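Local coordinates for putative uncharacterized protein (Burkholderia ambifaria, PDB 3W20), which probably oxidises N-substituted L-amino acids as a metal- and 2-oxoglutarate-dependent dioxygenase, with a zinc ion occupying the metal site in this crystal, at residues E47-W52 and T254-G259; D188-M193 and M229-P234. One frame throughout, in Å; residues are numbered along the deposited sequence. Where two conformers were deposited one is given.

Contact 1. Residues E47-W52 and T254-G259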
ATOM      1  N   GLU A  47       1.494 -14.538 -33.555  1.00 37.93           N
ATOM      2  CA  GLU A  47       2.366 -13.894 -32.566  1.00 36.85           C
ATOM      3  C   GLU A  47       1.600 -13.545 -31.271  1.00 36.59           C
ATOM      4  O   GLU A  47       2.197 -13.044 -30.312  1.00 33.54           O
ATOM      5  CB  GLU A  47       3.092 -12.685 -33.176  1.00 36.49           C
ATOM      6  CG  GLU A  47       4.147 -13.054 -34.228  1.00 43.27           C
ATOM      7  CD  GLU A  47       4.823 -11.832 -34.869  1.00 52.13           C
ATOM      8  OE1 GLU A  47       4.832 -10.737 -34.246  1.00 54.38           O
ATOM      9  OE2 GLU A  47       5.358 -11.943 -36.007  1.00 51.55           O
ATOM     10  N   ARG A  48       0.294 -13.858 -31.237  1.00 33.38           N
ATOM     11  CA  ARG A  48      -0.570 -13.478 -30.118  1.00 33.24           C
ATOM     12  C   ARG A  48      -0.228 -14.104 -28.812  1.00 35.85           C
ATOM     13  O   ARG A  48      -0.275 -13.439 -27.786  1.00 28.65           O
ATOM     14  CB  ARG A  48      -2.036 -13.749 -30.400  1.00 30.18           C
ATOM     15  CG  ARG A  48      -2.667 -12.598 -31.173  1.00 31.58           C
ATOM     16  CD  ARG A  48      -3.063 -13.081 -32.517  1.00 32.44           C
ATOM     17  NE  ARG A  48      -3.038 -12.063 -33.542  1.00 33.49           N
ATOM     18  CZ  ARG A  48      -3.870 -12.139 -34.558  1.00 30.78           C
ATOM     19  NH1 ARG A  48      -4.725 -13.150 -34.577  1.00 31.78           N
ATOM     20  NH2 ARG A  48      -3.840 -11.286 -35.550  1.00 32.06           N
ATOM     21  N   ASP A  49       0.064 -15.410 -28.846  1.00 34.78           N
ATOM     22  CA  ASP A  49       0.491 -16.124 -27.644  1.00 33.88           C
ATOM     23  C   ASP A  49       1.708 -15.528 -26.939  1.00 30.96           C
ATOM     24  O   ASP A  49       1.741 -15.480 -25.712  1.00 30.41           O
ATOM     25  CB  ASP A  49       0.721 -17.623 -27.979  1.00 39.81           C
ATOM     26  CG  ASP A  49      -0.561 -18.416 -27.976  1.00 40.52           C
ATOM     27  OD1 ASP A  49      -1.573 -17.931 -27.431  1.00 45.01           O
ATOM     28  OD2 ASP A  49      -0.562 -19.526 -28.539  1.00 48.02           O
ATOM     29  N   ALA A  50       2.684 -15.058 -27.702  1.00 32.34           N
ATOM     30  CA  ALA A  50       3.923 -14.485 -27.159  1.00 32.19           C
ATOM     31  C   ALA A  50       3.644 -13.264 -26.247  1.00 32.98           C
ATOM     32  O   ALA A  50       4.381 -13.034 -25.284  1.00 30.15           O
ATOM     33  CB  ALA A  50       4.922 -14.114 -28.275  1.00 33.57           C
ATOM     34  N   TRP A  51       2.579 -12.492 -26.549  1.00 28.56           N
ATOM     35  CA  TRP A  51       2.254 -11.318 -25.737  1.00 23.76           C
ATOM     36  C   TRP A  51       1.669 -11.700 -24.406  1.00 23.45           C
ATOM     37  O   TRP A  51       1.905 -11.023 -23.393  1.00 22.58           O
ATOM     38  CB  TRP A  51       1.295 -10.446 -26.505  1.00 24.15           C
ATOM     39  CG  TRP A  51       1.966  -9.709 -27.574  1.00 24.55           C
ATOM     40  CD1 TRP A  51       2.516 -10.213 -28.760  1.00 23.64           C
ATOM     41  CD2 TRP A  51       2.102  -8.265 -27.659  1.00 22.91           C
ATOM     42  NE1 TRP A  51       2.986  -9.167 -29.550  1.00 24.71           N
ATOM     43  CE2 TRP A  51       2.818  -7.985 -28.910  1.00 24.55           C
ATOM     44  CE3 TRP A  51       1.769  -7.208 -26.822  1.00 20.82           C
ATOM     45  CZ2 TRP A  51       3.129  -6.691 -29.306  1.00 23.57           C
ATOM     46  CZ3 TRP A  51       2.105  -5.914 -27.213  1.00 20.63           C
ATOM     47  CH2 TRP A  51       2.754  -5.654 -28.441  1.00 24.05           C
ATOM     48  N   TRP A  52       0.933 -12.813 -24.371  1.00 23.08           N
ATOM     49  CA  TRP A  52       0.406 -13.290 -23.116  1.00 24.42           C
ATOM     50  C   TRP A  52       1.415 -13.982 -22.246  1.00 24.05           C
ATOM     51  O   TRP A  52       1.469 -13.780 -21.004  1.00 23.67           O
ATOM     52  CB  TRP A  52      -0.711 -14.272 -23.419  1.00 24.97           C
ATOM     53  CG  TRP A  52      -1.385 -14.791 -22.192  1.00 27.55           C
ATOM     54  CD1 TRP A  52      -1.037 -15.916 -21.426  1.00 28.07           C
ATOM     55  CD2 TRP A  52      -2.602 -14.279 -21.599  1.00 25.98           C
ATOM     56  NE1 TRP A  52      -1.919 -16.078 -20.387  1.00 27.65           N
ATOM     57  CE2 TRP A  52      -2.893 -15.137 -20.448  1.00 26.30           C
ATOM     58  CE3 TRP A  52      -3.440 -13.177 -21.863  1.00 24.15           C
ATOM     59  CZ2 TRP A  52      -3.984 -14.916 -19.629  1.00 27.20           C
ATOM     60  CZ3 TRP A  52      -4.542 -12.966 -21.020  1.00 28.09           C
ATOM     61  CH2 TRP A  52      -4.820 -13.826 -19.931  1.00 27.07           C
ATOM     62  N   THR A 254     -13.977 -19.137 -23.403  1.00 35.64           N
ATOM     63  CA  THR A 254     -12.927 -18.289 -22.839  1.00 32.61           C
ATOM     64  C   THR A 254     -12.477 -17.129 -23.768  1.00 26.81           C
ATOM     65  O   THR A 254     -12.128 -17.332 -24.955  1.00 25.39           O
ATOM     66  CB  THR A 254     -11.733 -19.132 -22.323  1.00 31.85           C
ATOM     67  OG1 THR A 254     -12.237 -20.165 -21.440  1.00 35.79           O
ATOM     68  CG2 THR A 254     -10.767 -18.234 -21.529  1.00 27.62           C
ATOM     69  N   ARG A 255     -12.439 -15.928 -23.163  1.00 28.32           N
ATOM     70  CA  ARG A 255     -11.931 -14.710 -23.830  1.00 29.52           C
ATOM     71  C   ARG A 255     -10.701 -14.288 -23.000  1.00 27.41           C
ATOM     72  O   ARG A 255     -10.769 -14.278 -21.772  1.00 30.68           O
ATOM     73  CB  ARG A 255     -13.021 -13.624 -23.834  1.00 26.26           C
ATOM     74  CG  ARG A 255     -12.691 -12.311 -24.566  1.00 27.57           C
ATOM     75  CD  ARG A 255     -13.871 -11.368 -24.386  1.00 27.66           C
ATOM     76  NE  ARG A 255     -13.626 -10.004 -24.890  1.00 28.49           N
ATOM     77  CZ  ARG A 255     -13.343  -8.929 -24.128  1.00 28.78           C
ATOM     78  NH1 ARG A 255     -13.292  -8.991 -22.793  1.00 31.00           N
ATOM     79  NH2 ARG A 255     -13.173  -7.746 -24.730  1.00 30.68           N
ATOM     80  N   ARG A 256      -9.575 -14.008 -23.657  1.00 23.08           N
ATOM     81  CA  ARG A 256      -8.448 -13.444 -22.910  1.00 24.36           C
ATOM     82  C   ARG A 256      -8.059 -12.077 -23.468  1.00 20.76           C
ATOM     83  O   ARG A 256      -7.976 -11.935 -24.681  1.00 21.47           O
ATOM     84  CB  ARG A 256      -7.256 -14.404 -22.984  1.00 26.52           C
ATOM     85  CG  ARG A 256      -7.491 -15.618 -22.093  1.00 30.15           C
ATOM     86  CD  ARG A 256      -6.308 -16.538 -22.110  1.00 32.18           C
ATOM     87  NE  ARG A 256      -6.030 -17.034 -23.440  1.00 31.42           N
ATOM     88  CZ  ARG A 256      -4.808 -17.198 -23.883  1.00 31.78           C
ATOM     89  NH1 ARG A 256      -3.792 -16.899 -23.076  1.00 36.90           N
ATOM     90  NH2 ARG A 256      -4.601 -17.639 -25.099  1.00 30.17           N
ATOM     91  N   THR A 257      -7.831 -11.112 -22.564  1.00 20.84           N
ATOM     92  CA  THR A 257      -7.335  -9.759 -22.930  1.00 21.68           C
ATOM     93  C   THR A 257      -6.247  -9.355 -21.931  1.00 19.63           C
ATOM     94  O   THR A 257      -6.121  -9.980 -20.844  1.00 23.55           O
ATOM     95  CB  THR A 257      -8.457  -8.670 -22.907  1.00 20.57           C
ATOM     96  OG1 THR A 257      -8.842  -8.482 -21.568  1.00 21.44           O
ATOM     97  CG2 THR A 257      -9.694  -9.146 -23.717  1.00 23.20           C
HETATM   98  N   MSE A 258      -5.465  -8.322 -22.272  1.00 16.18           N
HETATM   99  CA  MSE A 258      -4.523  -7.724 -21.381  1.00 16.61           C
HETATM  100  C   MSE A 258      -4.899  -6.271 -21.386  1.00 16.01           C
HETATM  101  O   MSE A 258      -5.083  -5.722 -22.475  1.00 17.36           O
HETATM  102  CB  MSE A 258      -3.262  -7.784 -22.331  1.00 20.60           C
HETATM  103  CG  MSE A 258      -1.970  -7.802 -21.661  1.00 30.10           C
HETATM  104 SE   MSE A 258      -0.882  -8.491 -23.190  1.00 29.60          SE
HETATM  105  CE  MSE A 258      -1.387 -10.254 -22.999  1.00 20.76           C
ATOM    106  N   GLY A 259      -4.987  -5.597 -20.249  1.00 15.63           N
ATOM    107  CA  GLY A 259      -5.340  -4.131 -20.363  1.00 16.69           C
ATOM    108  C   GLY A 259      -4.756  -3.205 -19.287  1.00 17.04           C
ATOM    109  O   GLY A 259      -4.225  -3.618 -18.263  1.00 16.73           O
TER

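Contact 2. Residues D188-M193 and M229-P234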
ATOM      1  N   ASP A 188     -16.141 -17.858 -28.431  1.00 37.81           N
ATOM      2  CA  ASP A 188     -16.772 -18.582 -29.566  1.00 38.67           C
ATOM      3  C   ASP A 188     -17.866 -17.750 -30.242  1.00 38.52           C
ATOM      4  O   ASP A 188     -17.949 -17.679 -31.481  1.00 36.11           O
ATOM      5  CB  ASP A 188     -17.335 -19.956 -29.135  1.00 43.11           C
ATOM      6  CG  ASP A 188     -16.241 -21.042 -28.996  1.00 46.47           C
ATOM      7  OD1 ASP A 188     -15.200 -20.934 -29.683  1.00 45.85           O
ATOM      8  OD2 ASP A 188     -16.432 -22.003 -28.201  1.00 44.53           O
ATOM      9  N   ASN A 189     -18.687 -17.108 -29.407  1.00 39.34           N
ATOM     10  CA  ASN A 189     -19.761 -16.238 -29.894  1.00 36.66           C
ATOM     11  C   ASN A 189     -19.308 -14.834 -30.269  1.00 39.55           C
ATOM     12  O   ASN A 189     -20.166 -13.965 -30.500  1.00 33.85           O
ATOM     13  CB  ASN A 189     -20.868 -16.132 -28.860  1.00 32.99           C
ATOM     14  CG  ASN A 189     -20.432 -15.366 -27.599  1.00 33.88           C
ATOM     15  OD1 ASN A 189     -19.255 -15.358 -27.241  1.00 29.76           O
ATOM     16  ND2 ASN A 189     -21.390 -14.716 -26.933  1.00 29.49           N
ATOM     17  N   ASP A 190     -17.983 -14.600 -30.294  1.00 36.59           N
ATOM     18  CA  ASP A 190     -17.438 -13.329 -30.700  1.00 34.76           C
ATOM     19  C   ASP A 190     -17.840 -12.144 -29.764  1.00 34.74           C
ATOM     20  O   ASP A 190     -18.029 -10.995 -30.253  1.00 34.85           O
ATOM     21  CB  ASP A 190     -17.816 -13.036 -32.161  1.00 40.94           C
ATOM     22  CG  ASP A 190     -16.904 -11.992 -32.811  1.00 43.22           C
ATOM     23  OD1 ASP A 190     -15.825 -11.709 -32.264  1.00 40.83           O
ATOM     24  OD2 ASP A 190     -17.282 -11.447 -33.878  1.00 45.98           O
ATOM     25  N   ALA A 191     -17.918 -12.417 -28.453  1.00 30.84           N
ATOM     26  CA  ALA A 191     -18.332 -11.408 -27.447  1.00 27.04           C
ATOM     27  C   ALA A 191     -17.525 -10.141 -27.563  1.00 23.19           C
ATOM     28  O   ALA A 191     -16.273 -10.176 -27.581  1.00 22.76           O
ATOM     29  CB  ALA A 191     -18.178 -11.939 -26.041  1.00 25.71           C
ATOM     30  N   GLY A 192     -18.206  -9.004 -27.581  1.00 20.28           N
ATOM     31  CA  GLY A 192     -17.411  -7.786 -27.734  1.00 19.64           C
ATOM     32  C   GLY A 192     -17.852  -6.797 -26.680  1.00 21.59           C
ATOM     33  O   GLY A 192     -18.133  -7.185 -25.588  1.00 21.37           O
HETATM   34  N   MSE A 193     -17.871  -5.510 -27.039  1.00 20.40           N
HETATM   35  CA  MSE A 193     -18.077  -4.398 -26.081  1.00 18.57           C
HETATM   36  C   MSE A 193     -19.116  -3.472 -26.622  1.00 17.97           C
HETATM   37  O   MSE A 193     -19.068  -3.121 -27.829  1.00 19.67           O
HETATM   38  CB  MSE A 193     -16.736  -3.642 -25.869  1.00 21.03           C
HETATM   39  CG  MSE A 193     -16.973  -2.622 -24.770  1.00 23.62           C
HETATM   40 SE   MSE A 193     -15.164  -1.746 -24.576  1.00 35.46          SE
HETATM   41  CE  MSE A 193     -15.697   0.042 -24.640  1.00 25.05           C
HETATM   42  N   MSE A 229     -21.232  -0.420 -30.955  1.00 17.42           N
HETATM   43  CA  MSE A 229     -20.887  -1.835 -30.696  0.50 16.56           C
HETATM   44  C   MSE A 229     -19.569  -2.237 -31.343  1.00 16.48           C
HETATM   45  O   MSE A 229     -19.344  -2.024 -32.507  1.00 16.63           O
HETATM   46  CB  MSE A 229     -22.068  -2.781 -31.075  0.50 16.94           C
HETATM   47  CG  MSE A 229     -23.223  -2.555 -30.085  0.50 16.14           C
HETATM   48 SE   MSE A 229     -24.813  -3.566 -30.696  0.50 23.78          SE
HETATM   49  CE  MSE A 229     -23.895  -5.268 -31.048  0.50 21.99           C
ATOM     50  N   LEU A 230     -18.647  -2.797 -30.536  1.00 17.62           N
ATOM     51  CA  LEU A 230     -17.321  -3.147 -30.990  1.00 16.18           C
ATOM     52  C   LEU A 230     -17.158  -4.671 -30.819  1.00 16.98           C
ATOM     53  O   LEU A 230     -17.740  -5.210 -29.879  1.00 21.74           O
ATOM     54  CB  LEU A 230     -16.309  -2.489 -30.025  1.00 19.02           C
ATOM     55  CG  LEU A 230     -16.211  -0.968 -30.008  1.00 22.60           C
ATOM     56  CD1 LEU A 230     -15.134  -0.528 -29.035  1.00 26.91           C
ATOM     57  CD2 LEU A 230     -15.843  -0.527 -31.413  1.00 18.52           C
ATOM     58  N   LYS A 231     -16.483  -5.327 -31.760  1.00 17.62           N
ATOM     59  CA  LYS A 231     -16.165  -6.747 -31.623  1.00 18.93           C
ATOM     60  C   LYS A 231     -14.673  -6.884 -31.885  1.00 21.14           C
ATOM     61  O   LYS A 231     -14.250  -7.273 -32.989  1.00 22.73           O
ATOM     62  CB  LYS A 231     -16.924  -7.577 -32.698  1.00 20.74           C
ATOM     63  CG  LYS A 231     -18.453  -7.550 -32.677  1.00 26.78           C
ATOM     64  CD  LYS A 231     -19.067  -8.308 -31.516  1.00 25.76           C
ATOM     65  CE  LYS A 231     -20.537  -8.681 -31.849  1.00 26.09           C
ATOM     66  NZ  LYS A 231     -21.244  -9.416 -30.772  1.00 28.17           N
ATOM     67  N   PRO A 232     -13.834  -6.500 -30.925  1.00 21.42           N
ATOM     68  CA  PRO A 232     -12.385  -6.526 -31.166  1.00 24.31           C
ATOM     69  C   PRO A 232     -11.954  -8.021 -31.335  1.00 22.23           C
ATOM     70  O   PRO A 232     -12.469  -8.911 -30.613  1.00 23.58           O
ATOM     71  CB  PRO A 232     -11.787  -5.904 -29.883  1.00 24.29           C
ATOM     72  CG  PRO A 232     -12.907  -5.251 -29.191  1.00 28.18           C
ATOM     73  CD  PRO A 232     -14.181  -5.988 -29.591  1.00 24.69           C
ATOM     74  N   GLN A 233     -11.040  -8.246 -32.247  1.00 22.54           N
ATOM     75  CA  GLN A 233     -10.573  -9.599 -32.590  1.00 23.53           C
ATOM     76  C   GLN A 233      -9.213  -9.839 -31.989  1.00 23.11           C
ATOM     77  O   GLN A 233      -8.447  -8.904 -31.734  1.00 19.60           O
ATOM     78  CB  GLN A 233     -10.491  -9.738 -34.113  1.00 24.59           C
ATOM     79  CG  GLN A 233     -11.853  -9.471 -34.800  1.00 28.01           C
ATOM     80  CD  GLN A 233     -12.880 -10.487 -34.325  1.00 31.52           C
ATOM     81  OE1 GLN A 233     -13.913 -10.175 -33.697  1.00 30.10           O
ATOM     82  NE2 GLN A 233     -12.561 -11.733 -34.557  1.00 29.14           N
ATOM     83  N   PRO A 234      -8.852 -11.126 -31.805  1.00 22.56           N
ATOM     84  CA  PRO A 234      -7.415 -11.373 -31.508  1.00 24.03           C
ATOM     85  C   PRO A 234      -6.405 -10.532 -32.303  1.00 22.20           C
ATOM     86  O   PRO A 234      -6.458 -10.448 -33.545  1.00 22.08           O
ATOM     87  CB  PRO A 234      -7.246 -12.906 -31.759  1.00 24.70           C
ATOM     88  CG  PRO A 234      -8.621 -13.420 -31.464  1.00 22.81           C
ATOM     89  CD  PRO A 234      -9.611 -12.386 -31.970  1.00 24.26           C
TER

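Contact 1. Residues E47-W52 and T254-G259
With CG anti to its backbone N (chi1 -177°), Trp52 swings its indole out from the short, weakly bonded helix 48-52 to Arg256 on strand 255-259, while a bend at chi3 (-60°) in the arginine turns NE back over the ring. The result is a cation-pi contact: Arg256 CZ stands 4.4 Å from the centre of the five-membered ring of Trp52, close to the ring normal. The guanidinium does not lie flat, its plane being 70° from that of the indole, and NH1 points down onto the face, 3.2 Å from Trp52 CD2. Arg256 CD sits over the six-membered ring as a CH-pi partner, and so a long side chain with an apolar stem and a charged end suits both halves of the indole. Asp49 OD1 makes a long salt bridge, 3.8 Å, with Arg256 NH2, and Gln185 accepts a hydrogen bond from Arg256 NE. At the indole edge, Thr257 O lies 3.4 Å from Trp52 CZ3. Met258 (a selenomethionine) also bends at chi3, and its flexible chain brings CE to 3.5 Å from Trp52 CA and to 3.4 Å from Trp51 O. The helix is thus laid against a strand of the double-stranded beta-helix core, where the neighbouring Arg255 and Thr257, with Arg141 and Tyr143, belong to the 2-oxoglutarate site of this dioxygenase fold, which holds no 2-oxoglutarate in this chain.

Contact 2. Residues D188-M193 and M229-P234
Met193 (a selenomethionine) and Leu230 form an antiparallel hydrogen-bonded pair, Met193 N to Leu230 O at 2.9 Å and Leu230 N to Met193 O at 2.8 Å, both nearly straight. Their side chains leave on the same face of the sheet, CB to CB 4.3 Å; Met193 packs on Phe240 and Ile248 and against His246, and Leu230 lies on Thr238, both apolar chains suiting positions where they are buried. Beyond the pair, Gly192 brings its CA to 3.4 Å from Leu230 O in a CA-H...O contact. With no side chain, it lets the two backbones come close, its CA 4.2 Å from Lys231 CA. Lys231 suits its place because its long chain, bent at chi2 (-72°), brings CD to 3.1 Å from Asp190 O and still lets NZ reach a salt bridge with Glu249, whose carboxylate also accepts the N-H of Gly192. Asp190 has CG anti to its backbone N (chi1 -160°), on the side that faces Gln233. Pro232, a rigid ring lacking an N-H, packs CD 4.1 Å from Gly192 CA and also touches Phe181. Here a loop turns into an antiparallel strand pair of the minor sheet of the double-stranded beta-helix, whose third strand, 246-248, begins with the zinc ligand His246.

From the N terminus the chain passes through strands 4-10, 17-22 and 37-41 before helix 48-52; its partner, strand 255-265, follows some 200 residues later, and contact 1 closes that long loop. Within it lie helices 87-107 and 111-120, the zinc ligands His155 and Asp157, and all of contact 2, which shuts a smaller loop of 35 residues containing helix 203-216. The two are therefore nested. Contact 1 joins helix 48-52 to the large mixed sheet, and contact 2 pairs strands of the three-stranded sheet. Their centres are about 14 Å apart, and they meet directly where Arg48 packs on Pro234 and Arg255 on Ala191.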